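Local coordinates for protein 3-dehydroquinate dehydratase (Geobacillus kaustophilus, PDB 2YR1) that probably catalyses the cis-dehydration of 3-dehydroquinate to 3-dehydroshikimate, the third step of the chorismate pathway, through a Schiff-base intermediate, at residues A58-E63 / P94-E99; Y168-A173 / L199-I204. One frame throughout, in Å; residues are numbered along the deposited sequence.

Contact 1: residues A58-E63 / P94-E99; sequences AIDDQE and PIPLNE
The puckered ring of Pro-96 and the flat carboxylate of Asp-60 meet obliquely. Two side chains of residues 58-63 come to the ring from one and the same face: Ile-59 beside CD and CG, Asp-60 beside CG and CB. The carboxylate presents both oxygens to the ring; Asp-60 OD1 lies 3.1 Å from Pro-96 CG and OD2 lies 3.3 Å from that carbon. No hydrogen bond crosses between the segments, so the acid rests on the ring by van der Waals contact.

In Ile-59, CG1 takes the crowded place between the backbone N and the carbonyl carbon (chi1 48°), and its extended tip reaches the proline. There CD1 is tight against Pro-96 CD at 3.3 Å, and it meets Ile-95 CD1 at 3.7 Å, the two isoleucines crossing at about a right angle. Leu-97 completes the apolar cluster, its CD2 3.9 Å from Ile-59 CD1 and also over the Ile-59 carbonyl oxygen. An alanine in place of Ile-59 would probably cost the contact most of its apolar overlap, since the branch touching Ile-95, Pro-96 and Leu-97 would be gone.

A type I turn from Ala-58 to Asp-61 displays Ile-59 and Asp-60, and Asp-61 then N-caps helix 62-75 through a weak bond from Glu-63 N. Asn-98 likewise caps helix 99-112, at Ala-100 N, while Ile-95 and Leu-97 pack on Val-102 of that helix. The contact thus joins two successive beta-alpha loops of a TIM barrel, leading from strands 48-52 and 81-84 into their helices, at the end that carries the active site in this fold.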
loop_
_atom_site.group_PDB
_atom_site.type_symbol
_atom_site.label_atom_id
_atom_site.label_comp_id
_atom_site.label_asym_id
_atom_site.label_seq_id
_atom_site.Cartn_x
_atom_site.Cartn_y
_atom_site.Cartn_z
ATOM N N ALA A 58 11.609 -33.715 15.914
ATOM C CA ALA A 58 12.845 -34.214 16.525
ATOM C C ALA A 58 13.848 -33.123 16.900
ATOM O O ALA A 58 15.056 -33.294 16.702
ATOM C CB ALA A 58 13.520 -35.215 15.595
ATOM N N ILE A 59 13.368 -32.008 17.436
ATOM C CA ILE A 59 14.285 -30.940 17.821
ATOM C C ILE A 59 15.083 -31.360 19.050
ATOM O O ILE A 59 16.080 -30.724 19.395
ATOM C CB ILE A 59 13.548 -29.636 18.163
ATOM C CG1 ILE A 59 12.396 -29.931 19.111
ATOM C CG2 ILE A 59 13.063 -28.967 16.900
ATOM C CD1 ILE A 59 11.796 -28.702 19.702
ATOM N N ASP A 60 14.628 -32.427 19.704
ATOM C CA ASP A 60 15.285 -32.942 20.893
ATOM C C ASP A 60 16.578 -33.630 20.504
ATOM O O ASP A 60 17.341 -34.059 21.369
ATOM C CB ASP A 60 14.401 -33.964 21.614
ATOM C CG ASP A 60 13.123 -33.363 22.183
ATOM O OD1 ASP A 60 13.142 -32.183 22.595
ATOM O OD2 ASP A 60 12.106 -34.092 22.242
ATOM N N ASP A 61 16.822 -33.740 19.201
ATOM C CA ASP A 61 18.020 -34.403 18.719
ATOM C C ASP A 61 18.920 -33.470 17.923
ATOM O O ASP A 61 18.697 -33.242 16.732
ATOM C CB ASP A 61 17.635 -35.607 17.861
ATOM C CG ASP A 61 18.702 -36.684 17.862
ATOM O OD1 ASP A 61 19.885 -36.346 17.627
ATOM O OD2 ASP A 61 18.359 -37.867 18.098
ATOM N N GLN A 62 19.946 -32.938 18.582
ATOM C CA GLN A 62 20.857 -32.020 17.918
ATOM C C GLN A 62 21.485 -32.616 16.669
ATOM O O GLN A 62 21.625 -31.926 15.657
ATOM C CB GLN A 62 21.964 -31.564 18.878
ATOM C CG GLN A 62 21.499 -30.569 19.919
ATOM C CD GLN A 62 22.643 -29.868 20.634
ATOM O OE1 GLN A 62 22.413 -28.995 21.462
ATOM N NE2 GLN A 62 23.876 -30.248 20.319
ATOM N N GLU A 63 21.858 -33.892 16.730
ATOM C CA GLU A 63 22.493 -34.542 15.586
ATOM C C GLU A 63 21.549 -34.526 14.396
ATOM O O GLU A 63 21.982 -34.355 13.251
ATOM C CB GLU A 63 22.871 -35.996 15.918
ATOM C CG GLU A 63 23.909 -36.608 14.968
ATOM C CD GLU A 63 24.095 -38.113 15.165
ATOM O OE1 GLU A 63 24.253 -38.563 16.327
ATOM O OE2 GLU A 63 24.088 -38.846 14.149
ATOM N N PRO A 94 4.319 -26.352 19.154
ATOM C CA PRO A 94 4.615 -26.924 20.477
ATOM C C PRO A 94 6.033 -27.483 20.454
ATOM O O PRO A 94 6.409 -28.208 19.522
ATOM C CB PRO A 94 3.561 -28.018 20.624
ATOM C CG PRO A 94 3.442 -28.527 19.220
ATOM C CD PRO A 94 3.393 -27.233 18.412
ATOM N N ILE A 95 6.802 -27.156 21.488
ATOM C CA ILE A 95 8.205 -27.555 21.588
ATOM C C ILE A 95 8.527 -28.367 22.859
ATOM O O ILE A 95 8.266 -27.922 23.972
ATOM C CB ILE A 95 9.081 -26.278 21.514
ATOM C CG1 ILE A 95 10.556 -26.613 21.652
ATOM C CG2 ILE A 95 8.670 -25.302 22.610
ATOM C CD1 ILE A 95 11.453 -25.413 21.436
ATOM N N PRO A 96 9.101 -29.572 22.693
ATOM C CA PRO A 96 9.472 -30.479 23.789
ATOM C C PRO A 96 10.660 -30.081 24.667
ATOM O O PRO A 96 10.730 -30.492 25.826
ATOM C CB PRO A 96 9.728 -31.793 23.066
ATOM C CG PRO A 96 10.304 -31.340 21.760
ATOM C CD PRO A 96 9.357 -30.213 21.389
ATOM N N LEU A 97 11.607 -29.319 24.117
ATOM C CA LEU A 97 12.782 -28.899 24.889
ATOM C C LEU A 97 12.552 -27.485 25.389
ATOM O O LEU A 97 11.900 -26.701 24.723
ATOM C CB LEU A 97 14.042 -28.967 24.019
ATOM C CG LEU A 97 14.167 -28.011 22.832
ATOM C CD1 LEU A 97 14.743 -26.704 23.323
ATOM C CD2 LEU A 97 15.074 -28.608 21.767
ATOM N N ASN A 98 13.075 -27.153 26.561
ATOM C CA ASN A 98 12.851 -25.814 27.091
ATOM C C ASN A 98 13.928 -24.798 26.714
ATOM O O ASN A 98 14.828 -25.078 25.914
ATOM C CB ASN A 98 12.661 -25.864 28.618
ATOM C CG ASN A 98 13.972 -25.894 29.388
ATOM O OD1 ASN A 98 14.659 -24.876 29.506
ATOM N ND2 ASN A 98 14.326 -27.064 29.916
ATOM N N GLU A 99 13.799 -23.611 27.294
ATOM C CA GLU A 99 14.695 -22.482 27.067
ATOM C C GLU A 99 16.178 -22.790 26.838
ATOM O O GLU A 99 16.714 -22.526 25.753
ATOM C CB GLU A 99 14.560 -21.510 28.236
ATOM C CG GLU A 99 15.543 -20.360 28.214
ATOM C CD GLU A 99 15.186 -19.285 29.222
ATOM O OE1 GLU A 99 15.332 -19.514 30.447
ATOM O OE2 GLU A 99 14.741 -18.210 28.778
#

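Contact 2: residues Y168-A173 / L199-I204; sequences YGADIA and LAIPLI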
loop_
_atom_site.group_PDB
_atom_site.type_symbol
_atom_site.label_atom_id
_atom_site.label_comp_id
_atom_site.label_asym_id
_atom_site.label_seq_id
_atom_site.Cartn_x
_atom_site.Cartn_y
_atom_site.Cartn_z
ATOM N N TYR A 168 19.398 -4.110 22.865
ATOM C CA TYR A 168 19.939 -5.427 23.222
ATOM C C TYR A 168 20.971 -5.970 22.238
ATOM O O TYR A 168 21.414 -7.109 22.362
ATOM C CB TYR A 168 18.813 -6.455 23.372
ATOM C CG TYR A 168 17.999 -6.317 24.635
ATOM C CD1 TYR A 168 16.614 -6.166 24.577
ATOM C CD2 TYR A 168 18.603 -6.380 25.895
ATOM C CE1 TYR A 168 15.847 -6.083 25.730
ATOM C CE2 TYR A 168 17.839 -6.297 27.068
ATOM C CZ TYR A 168 16.460 -6.150 26.972
ATOM O OH TYR A 168 15.680 -6.089 28.109
ATOM N N GLY A 169 21.334 -5.170 21.243
ATOM C CA GLY A 169 22.333 -5.607 20.291
ATOM C C GLY A 169 21.833 -6.231 19.006
ATOM O O GLY A 169 22.614 -6.825 18.266
ATOM N N ALA A 170 20.543 -6.106 18.723
ATOM C CA ALA A 170 20.012 -6.678 17.495
ATOM C C ALA A 170 20.677 -6.114 16.241
ATOM O O ALA A 170 21.089 -4.944 16.201
ATOM C CB ALA A 170 18.500 -6.438 17.422
ATOM N N ASP A 171 20.792 -6.949 15.217
ATOM C CA ASP A 171 21.330 -6.507 13.947
ATOM C C ASP A 171 20.133 -6.080 13.101
ATOM O O ASP A 171 20.246 -5.247 12.196
ATOM C CB ASP A 171 22.088 -7.630 13.241
ATOM C CG ASP A 171 23.434 -7.939 13.907
ATOM O OD1 ASP A 171 24.234 -7.001 14.092
ATOM O OD2 ASP A 171 23.681 -9.108 14.246
ATOM N N ILE A 172 18.985 -6.673 13.419
ATOM C CA ILE A 172 17.730 -6.391 12.733
ATOM C C ILE A 172 16.633 -6.482 13.781
ATOM O O ILE A 172 16.621 -7.408 14.581
ATOM C CB ILE A 172 17.433 -7.438 11.629
ATOM C CG1 ILE A 172 18.534 -7.395 10.571
ATOM C CG2 ILE A 172 16.052 -7.195 11.036
ATOM C CD1 ILE A 172 18.297 -8.312 9.386
ATOM N N ALA A 173 15.724 -5.509 13.776
ATOM C CA ALA A 173 14.615 -5.477 14.724
ATOM C C ALA A 173 13.348 -5.917 14.007
ATOM O O ALA A 173 13.059 -5.435 12.907
ATOM C CB ALA A 173 14.435 -4.069 15.260
ATOM N N LEU A 199 16.186 4.303 14.621
ATOM C CA LEU A 199 17.199 3.247 14.698
ATOM C C LEU A 199 18.266 3.275 13.609
ATOM O O LEU A 199 18.050 3.785 12.514
ATOM C CB LEU A 199 16.537 1.861 14.689
ATOM C CG LEU A 199 15.353 1.627 15.628
ATOM C CD1 LEU A 199 15.198 0.141 15.868
ATOM C CD2 LEU A 199 15.554 2.357 16.929
ATOM N N ALA A 200 19.429 2.705 13.912
ATOM C CA ALA A 200 20.511 2.677 12.937
ATOM C C ALA A 200 20.530 1.353 12.180
ATOM O O ALA A 200 21.237 1.223 11.178
ATOM C CB ALA A 200 21.866 2.906 13.643
ATOM N N ILE A 201 19.740 0.380 12.638
ATOM C CA ILE A 201 19.712 -0.950 12.014
ATOM C C ILE A 201 18.425 -1.192 11.198
ATOM O O ILE A 201 17.449 -0.460 11.348
ATOM C CB ILE A 201 19.807 -2.054 13.089
ATOM C CG1 ILE A 201 18.577 -1.982 13.999
ATOM C CG2 ILE A 201 21.087 -1.885 13.917
ATOM C CD1 ILE A 201 18.472 -3.131 15.033
ATOM N N PRO A 202 18.433 -2.203 10.313
ATOM C CA PRO A 202 17.261 -2.534 9.483
ATOM C C PRO A 202 16.078 -2.963 10.351
ATOM O O PRO A 202 16.258 -3.453 11.465
ATOM C CB PRO A 202 17.766 -3.684 8.600
ATOM C CG PRO A 202 19.245 -3.330 8.432
ATOM C CD PRO A 202 19.629 -2.945 9.847
ATOM N N LEU A 203 14.875 -2.798 9.813
ATOM C CA LEU A 203 13.632 -3.131 10.493
ATOM C C LEU A 203 12.803 -4.099 9.644
ATOM O O LEU A 203 12.827 -4.037 8.410
ATOM C CB LEU A 203 12.814 -1.850 10.672
ATOM C CG LEU A 203 12.801 -0.997 11.935
ATOM C CD1 LEU A 203 14.088 -1.127 12.710
ATOM C CD2 LEU A 203 12.508 0.435 11.531
ATOM N N ILE A 204 12.080 -4.995 10.304
ATOM C CA ILE A 204 11.183 -5.925 9.605
ATOM C C ILE A 204 9.872 -5.808 10.323
ATOM O O ILE A 204 9.782 -6.140 11.506
ATOM C CB ILE A 204 11.610 -7.392 9.702
ATOM C CG1 ILE A 204 13.008 -7.582 9.122
ATOM C CG2 ILE A 204 10.603 -8.292 8.946
ATOM C CD1 ILE A 204 13.544 -8.996 9.359
#
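Residues 172-173 and 203-204 run side by side as the first residues of two parallel strands, with Ala-173 in register with Leu-203. Ala-173 bonds to the residues flanking Leu-203: its N-H reaches Pro-202 O at 3.1 Å, nearly straight at 169° and in the carbonyl plane, and its O accepts from Ile-204 N at 2.8 Å, nearly along the C=O axis. CA-H...O contacts from Ile-172 and Leu-203 to these same two carbonyl oxygens supplement the pairing.

Ile-201 packs ahead of the strands. Its CG1 sits between the backbone N and the carbonyl carbon (chi1 63°), and the extended branch carries CD1 over the approaching chain, 3.4 Å from Ala-170 O and 4.1 Å from Ala-170 CB. The side chain of Asp-171 starts away from residues 199-204; its OD2 forms a salt bridge with Arg-132 and accepts a hydrogen bond from Leu-142 N. On one face of the sheet Ala-173 CB meets Leu-203 CD1 at 3.9 Å, beneath Ala-165 and Met-162 of helix 155-167. On the other, Ile-172 CG2 lies 3.5 Å from Ile-204 CD1, the side chains crossing obliquely.

This is the strand pairing of a right-handed beta-alpha-beta unit, strand 172-177, helix 182-198 and strand 203-207, in a TIM barrel. Ile-204 comes within about 4 Å, side chain to side chain, of Lys-174, the predicted Schiff-base lysine.

Overall arrangement
Contact 1 lies on the surface and contact 2 in the buried body of the same barrel, their centres 28 Å apart and their nearest atoms about 12 Å. They share no helix or strand and follow one another along the chain. The difference in place matches the chemistry: residues 58-63 and 94-99 meet mainly through side chains, apolar tips together with a carboxylate, with no hydrogen bond between them, in loops entering helices, whereas residues 168-173 and 199-204 are joined by main-chain hydrogen bonds where strands begin, with aliphatic groups on both faces. Contact 1 belongs to the beta-alpha loops after the strands, contact 2 to the opposite end of the barrel.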